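Local coordinates for glyoxylate-induced Protein (Pseudomonas aeruginosa, PDB 1SQ4) that is of uncertain function, probably a ureidoglycine aminohydrolase, and folds as a double beta barrel of two cupin domains, at residues 52-57 with 71-76; 95-100 with 137-142. One frame throughout, in Å; residues are numbered along the deposited sequence.

Two antiparallel strand pairs of one sheet illustrate how the same backbone ladder serves different places in a cupin barrel. Interaction 1 joins strand 52-57, outermost in its sheet within the chain, to strand 69-76; interaction 2 joins strands 90-98 and 136-144, nearer the centre of the chain. Both contacts are buried, and the strands 69-76 and 136-144 are themselves neighbours, so the two pairs form one continuous run. Each carries an arginine–glutamate salt bridge. They differ otherwise: interaction 1 is in regular register and adds a selenomethionine–tyrosine contact close to a second subunit, whereas interaction 2 is shorter and shifts register at a beta bulge.

Interaction 1 (52-57 with 71-76); sequences MRMWVI and YIVELA
Glu-74 OE2 receives Arg-53 NH1 at 2.6 Å, a salt bridge met on the syn side but 25° out of the carboxylate plane. The two side chains run side by side in the same direction, but guanidinium and carboxylate planes stand 86° apart; OE1 takes only a weak bond from NH1, and also bonds His-135 ND1. Asp-40 holds the other end of the guanidinium through NH2, and Trp-55 CZ2 lies over one of its faces, offset toward the rim. The indole NE1 itself bonds to Arg-39 O.

On the other side of the sheet, Met-54, present as selenomethionine, lies alongside Tyr-71. Its CE sits over the centre of the ring, 3.4 Å from the centroid, a CH-pi contact, while SE stands obliquely 4.1 Å from the same centroid, a Met-aromatic contact. The terminal torsion, chi3 -138°, places that methyl over the ring. Tyr-71 OH bonds to His-269 and Met-270 N of the second subunit. Nearby, Met-52 CG meets Val-73 CG1 at 3.4 Å.

Paired backbone bonds link Arg-53 with Glu-74 and Trp-55 with Ile-72, in the regular alternation of an antiparallel beta hairpin, here the outermost pair of this chain's cupin sheet, with Met-54 still bonded to Ser-44 through its backbone.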
loop_
_atom_site.group_PDB
_atom_site.type_symbol
_atom_site.label_atom_id
_atom_site.label_comp_id
_atom_site.label_asym_id
_atom_site.label_seq_id
_atom_site.Cartn_x
_atom_site.Cartn_y
_atom_site.Cartn_z
HETATM N N MSE A 52 34.164 -27.447 9.938
HETATM C CA MSE A 52 32.776 -27.083 10.139
HETATM C C MSE A 52 32.327 -25.832 9.392
HETATM O O MSE A 52 33.058 -24.846 9.298
HETATM C CB MSE A 52 32.535 -26.894 11.632
HETATM C CG MSE A 52 31.090 -26.582 12.023
HETATM SE SE MSE A 52 30.515 -24.748 11.898
HETATM C CE MSE A 52 30.570 -24.269 13.791
ATOM N N ARG A 53 31.110 -25.882 8.867
ATOM C CA ARG A 53 30.511 -24.753 8.169
ATOM C C ARG A 53 29.037 -24.802 8.602
ATOM O O ARG A 53 28.474 -25.887 8.753
ATOM C CB ARG A 53 30.660 -24.921 6.651
ATOM C CG ARG A 53 29.907 -26.131 6.078
ATOM C CD ARG A 53 30.377 -26.561 4.675
ATOM N NE ARG A 53 30.298 -25.490 3.675
ATOM C CZ ARG A 53 29.553 -25.527 2.566
ATOM N NH1 ARG A 53 28.791 -26.585 2.274
ATOM N NH2 ARG A 53 29.583 -24.493 1.740
HETATM N N MSE A 54 28.421 -23.646 8.830
HETATM C CA MSE A 54 27.026 -23.617 9.256
HETATM C C MSE A 54 26.251 -22.443 8.680
HETATM O O MSE A 54 26.811 -21.399 8.347
HETATM C CB MSE A 54 26.929 -23.559 10.787
HETATM C CG MSE A 54 27.494 -22.286 11.400
HETATM SE SE MSE A 54 27.478 -22.230 13.350
HETATM C CE MSE A 54 26.896 -20.393 13.634
ATOM N N TRP A 55 24.948 -22.636 8.584
ATOM C CA TRP A 55 24.059 -21.624 8.087
ATOM C C TRP A 55 23.346 -21.063 9.287
ATOM O O TRP A 55 22.734 -21.816 10.045
ATOM C CB TRP A 55 23.088 -22.248 7.100
ATOM C CG TRP A 55 23.727 -22.371 5.773
ATOM C CD1 TRP A 55 23.938 -21.361 4.881
ATOM C CD2 TRP A 55 24.325 -23.542 5.202
ATOM N NE1 TRP A 55 24.629 -21.825 3.791
ATOM C CE2 TRP A 55 24.879 -23.163 3.962
ATOM C CE3 TRP A 55 24.450 -24.871 5.619
ATOM C CZ2 TRP A 55 25.548 -24.069 3.128
ATOM C CZ3 TRP A 55 25.116 -25.771 4.791
ATOM C CH2 TRP A 55 25.656 -25.365 3.559
ATOM N N VAL A 56 23.454 -19.750 9.490
ATOM C CA VAL A 56 22.814 -19.112 10.637
ATOM C C VAL A 56 21.398 -18.682 10.298
ATOM O O VAL A 56 21.095 -18.318 9.162
ATOM C CB VAL A 56 23.604 -17.863 11.135
ATOM C CG1 VAL A 56 22.961 -17.328 12.400
ATOM C CG2 VAL A 56 25.054 -18.216 11.418
ATOM N N ILE A 57 20.528 -18.741 11.294
ATOM C CA ILE A 57 19.140 -18.343 11.125
ATOM C C ILE A 57 18.658 -17.795 12.457
ATOM O O ILE A 57 18.119 -18.517 13.287
ATOM C CB ILE A 57 18.262 -19.536 10.686
ATOM C CG1 ILE A 57 16.783 -19.228 10.901
ATOM C CG2 ILE A 57 18.608 -20.747 11.494
ATOM C CD1 ILE A 57 16.314 -17.996 10.190
ATOM N N TYR A 71 21.259 -22.910 14.184
ATOM C CA TYR A 71 22.314 -23.061 13.192
ATOM C C TYR A 71 22.112 -24.394 12.481
ATOM O O TYR A 71 21.519 -25.318 13.037
ATOM C CB TYR A 71 23.704 -23.093 13.831
ATOM C CG TYR A 71 24.012 -22.066 14.887
ATOM C CD1 TYR A 71 23.532 -20.763 14.796
ATOM C CD2 TYR A 71 24.885 -22.373 15.926
ATOM C CE1 TYR A 71 23.924 -19.790 15.711
ATOM C CE2 TYR A 71 25.282 -21.407 16.840
ATOM C CZ TYR A 71 24.799 -20.115 16.721
ATOM O OH TYR A 71 25.222 -19.138 17.586
ATOM N N ILE A 72 22.594 -24.492 11.250
ATOM C CA ILE A 72 22.499 -25.743 10.518
ATOM C C ILE A 72 23.949 -26.057 10.183
ATOM O O ILE A 72 24.529 -25.520 9.231
ATOM C CB ILE A 72 21.617 -25.625 9.242
ATOM C CG1 ILE A 72 20.162 -25.346 9.635
ATOM C CG2 ILE A 72 21.625 -26.934 8.476
ATOM C CD1 ILE A 72 19.192 -25.241 8.459
ATOM N N VAL A 73 24.529 -26.920 11.013
ATOM C CA VAL A 73 25.928 -27.298 10.907
ATOM C C VAL A 73 26.270 -28.476 10.019
ATOM O O VAL A 73 25.646 -29.520 10.079
ATOM C CB VAL A 73 26.497 -27.557 12.299
ATOM C CG1 VAL A 73 27.960 -27.931 12.202
ATOM C CG2 VAL A 73 26.315 -26.320 13.151
ATOM N N GLU A 74 27.291 -28.290 9.202
ATOM C CA GLU A 74 27.750 -29.323 8.304
ATOM C C GLU A 74 29.165 -29.698 8.714
ATOM O O GLU A 74 30.092 -28.873 8.658
ATOM C CB GLU A 74 27.732 -28.799 6.862
ATOM C CG GLU A 74 28.413 -29.695 5.831
ATOM C CD GLU A 74 28.500 -29.061 4.443
ATOM O OE1 GLU A 74 29.333 -29.506 3.635
ATOM O OE2 GLU A 74 27.737 -28.124 4.142
ATOM N N LEU A 75 29.331 -30.933 9.163
ATOM C CA LEU A 75 30.651 -31.403 9.555
ATOM C C LEU A 75 31.179 -32.341 8.506
ATOM O O LEU A 75 30.500 -33.278 8.090
ATOM C CB LEU A 75 30.603 -32.151 10.878
ATOM C CG LEU A 75 30.137 -31.315 12.048
ATOM C CD1 LEU A 75 30.062 -32.201 13.277
ATOM C CD2 LEU A 75 31.082 -30.146 12.252
ATOM N N ALA A 76 32.399 -32.077 8.080
ATOM C CA ALA A 76 33.044 -32.917 7.102
ATOM C C ALA A 76 33.626 -34.054 7.911
ATOM O O ALA A 76 33.682 -33.995 9.143
ATOM C CB ALA A 76 34.148 -32.159 6.407
#

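Interaction 2 (95-100 with 137-142)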
loop_
_atom_site.group_PDB
_atom_site.type_symbol
_atom_site.label_atom_id
_atom_site.label_comp_id
_atom_site.label_asym_id
_atom_site.label_seq_id
_atom_site.Cartn_x
_atom_site.Cartn_y
_atom_site.Cartn_z
ATOM N N PHE A 95 19.585 -31.770 16.503
ATOM C CA PHE A 95 18.701 -32.579 15.688
ATOM C C PHE A 95 19.357 -32.905 14.362
ATOM O O PHE A 95 19.383 -32.072 13.453
ATOM C CB PHE A 95 17.401 -31.825 15.431
ATOM C CG PHE A 95 16.414 -32.600 14.626
ATOM C CD1 PHE A 95 15.804 -33.727 15.162
ATOM C CD2 PHE A 95 16.126 -32.234 13.316
ATOM C CE1 PHE A 95 14.922 -34.473 14.406
ATOM C CE2 PHE A 95 15.239 -32.979 12.552
ATOM C CZ PHE A 95 14.638 -34.103 13.092
ATOM N N VAL A 96 19.867 -34.122 14.233
ATOM C CA VAL A 96 20.537 -34.502 13.001
ATOM C C VAL A 96 19.567 -34.812 11.867
ATOM O O VAL A 96 18.596 -35.544 12.046
ATOM C CB VAL A 96 21.469 -35.696 13.243
ATOM C CG1 VAL A 96 20.701 -36.789 13.920
ATOM C CG2 VAL A 96 22.058 -36.181 11.926
ATOM N N VAL A 97 19.846 -34.239 10.700
ATOM C CA VAL A 97 19.001 -34.443 9.533
ATOM C C VAL A 97 19.673 -35.262 8.438
ATOM O O VAL A 97 19.003 -35.789 7.552
ATOM C CB VAL A 97 18.539 -33.101 8.929
ATOM C CG1 VAL A 97 17.629 -32.389 9.900
ATOM C CG2 VAL A 97 19.737 -32.240 8.591
ATOM N N GLU A 98 20.993 -35.377 8.484
ATOM C CA GLU A 98 21.685 -36.154 7.472
ATOM C C GLU A 98 23.020 -36.582 8.008
ATOM O O GLU A 98 23.738 -35.785 8.613
ATOM C CB GLU A 98 21.886 -35.329 6.216
ATOM C CG GLU A 98 22.274 -36.118 4.998
ATOM C CD GLU A 98 22.385 -35.219 3.797
ATOM O OE1 GLU A 98 23.477 -34.656 3.583
ATOM O OE2 GLU A 98 21.371 -35.043 3.086
ATOM N N GLY A 99 23.344 -37.851 7.785
ATOM C CA GLY A 99 24.603 -38.393 8.262
ATOM C C GLY A 99 24.512 -38.918 9.684
ATOM O O GLY A 99 23.422 -39.057 10.243
ATOM N N GLU A 100 25.665 -39.220 10.267
ATOM C CA GLU A 100 25.716 -39.727 11.629
ATOM C C GLU A 100 26.624 -38.849 12.483
ATOM O O GLU A 100 27.774 -38.597 12.126
ATOM C CB GLU A 100 26.238 -41.159 11.640
ATOM C CG GLU A 100 26.366 -41.778 13.024
ATOM C CD GLU A 100 27.298 -42.985 13.025
ATOM O OE1 GLU A 100 27.223 -43.789 12.060
ATOM O OE2 GLU A 100 28.094 -43.131 13.987
ATOM N N ARG A 137 24.944 -33.497 8.921
ATOM C CA ARG A 137 24.293 -32.211 9.046
ATOM C C ARG A 137 23.241 -32.232 10.130
ATOM O O ARG A 137 22.388 -33.122 10.172
ATOM C CB ARG A 137 23.683 -31.822 7.699
ATOM C CG ARG A 137 24.698 -31.844 6.548
ATOM C CD ARG A 137 24.075 -31.360 5.259
ATOM N NE ARG A 137 25.091 -31.007 4.280
ATOM C CZ ARG A 137 25.790 -31.889 3.582
ATOM N NH1 ARG A 137 25.576 -33.187 3.743
ATOM N NH2 ARG A 137 26.730 -31.473 2.745
ATOM N N PHE A 138 23.310 -31.251 11.019
ATOM C CA PHE A 138 22.348 -31.165 12.108
ATOM C C PHE A 138 21.952 -29.740 12.444
ATOM O O PHE A 138 22.628 -28.791 12.063
ATOM C CB PHE A 138 22.898 -31.829 13.376
ATOM C CG PHE A 138 24.137 -31.166 13.929
ATOM C CD1 PHE A 138 25.379 -31.390 13.349
ATOM C CD2 PHE A 138 24.069 -30.383 15.081
ATOM C CE1 PHE A 138 26.523 -30.841 13.896
ATOM C CE2 PHE A 138 25.210 -29.828 15.634
ATOM C CZ PHE A 138 26.435 -30.064 15.050
ATOM N N HIS A 139 20.850 -29.616 13.178
ATOM C CA HIS A 139 20.338 -28.328 13.611
ATOM C C HIS A 139 20.766 -28.110 15.048
ATOM O O HIS A 139 20.740 -29.037 15.850
ATOM C CB HIS A 139 18.807 -28.284 13.530
ATOM C CG HIS A 139 18.274 -28.111 12.143
ATOM N ND1 HIS A 139 17.454 -27.065 11.786
ATOM C CD2 HIS A 139 18.431 -28.862 11.024
ATOM C CE1 HIS A 139 17.127 -27.176 10.512
ATOM N NE2 HIS A 139 17.708 -28.260 10.027
ATOM N N TRP A 140 21.155 -26.885 15.373
ATOM C CA TRP A 140 21.587 -26.561 16.721
ATOM C C TRP A 140 20.794 -25.346 17.202
ATOM O O TRP A 140 21.013 -24.218 16.766
ATOM C CB TRP A 140 23.093 -26.286 16.708
ATOM C CG TRP A 140 23.743 -26.012 18.049
ATOM C CD1 TRP A 140 23.166 -26.095 19.280
ATOM C CD2 TRP A 140 25.081 -25.536 18.267
ATOM N NE1 TRP A 140 24.057 -25.686 20.254
ATOM C CE2 TRP A 140 25.241 -25.335 19.654
ATOM C CE3 TRP A 140 26.165 -25.248 17.418
ATOM C CZ2 TRP A 140 26.426 -24.865 20.217
ATOM C CZ3 TRP A 140 27.351 -24.778 17.984
ATOM C CH2 TRP A 140 27.464 -24.591 19.368
ATOM N N ILE A 141 19.858 -25.589 18.108
ATOM C CA ILE A 141 19.029 -24.531 18.635
ATOM C C ILE A 141 19.505 -24.111 20.028
ATOM O O ILE A 141 19.586 -24.936 20.940
ATOM C CB ILE A 141 17.580 -25.012 18.671
ATOM C CG1 ILE A 141 17.165 -25.441 17.268
ATOM C CG2 ILE A 141 16.682 -23.914 19.162
ATOM C CD1 ILE A 141 15.867 -26.196 17.201
ATOM N N ARG A 142 19.809 -22.824 20.188
ATOM C CA ARG A 142 20.308 -22.304 21.462
ATOM C C ARG A 142 19.422 -21.282 22.147
ATOM O O ARG A 142 18.678 -20.547 21.496
ATOM C CB ARG A 142 21.700 -21.678 21.276
ATOM C CG ARG A 142 22.784 -22.677 20.880
ATOM C CD ARG A 142 24.058 -22.008 20.383
ATOM N NE ARG A 142 24.907 -21.439 21.432
ATOM C CZ ARG A 142 24.963 -20.147 21.735
ATOM N NH1 ARG A 142 24.208 -19.278 21.074
ATOM N NH2 ARG A 142 25.796 -19.721 22.676
#
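Glu-98 and Arg-137 lie side by side and point the same way, both nearly straight: the glutamate is extended beyond CG, the arginine from CG to NE. Glu-98 OE1 reaches Arg-137 NH1 at 2.6 Å in a salt bridge, yet the carboxylate and guanidinium planes are turned 78° from each other, and the oxygen approaches the guanidinium obliquely. OE1 has a second partner in His-10 NE2, so it is gripped by both Arg-137 NH1 and His-10 NE2.

Val-97 crosses His-139 at about a right angle, its CG1 standing 3.8 Å from the imidazole CD2. The imidazole is fixed from another quarter, with ND1 bonded to Gln-70 NE2. Phe-95 pairs with His-139 on the face that also carries Glu-98 and Arg-137, their CB atoms 4.3 Å apart. Val-96 and Phe-138 meet on the other face, where Phe-138 CB rests 3.6 Å from Val-96 CA; chi1 of 63° sets CG between the backbone N and the carbonyl carbon, and the ring leads away from 95-100 to pack on Leu-94.

The backbone sets up the first of these pairs. Phe-95 and His-139 exchange two regular bonds, but Arg-137 O accepts from both Val-97 N (2.8 Å) and Glu-98 N (3.1 Å). This classic beta bulge sets both Val-97 and Glu-98 opposite Arg-137 and shifts the register by one residue; Arg-137 N returns a bond to Glu-98 O.

Strand 69-76 flanks 136-144 on its far side, strand 116-120 lies beyond 90-98, and Leu-261 of strand 258-265 packs against His-139.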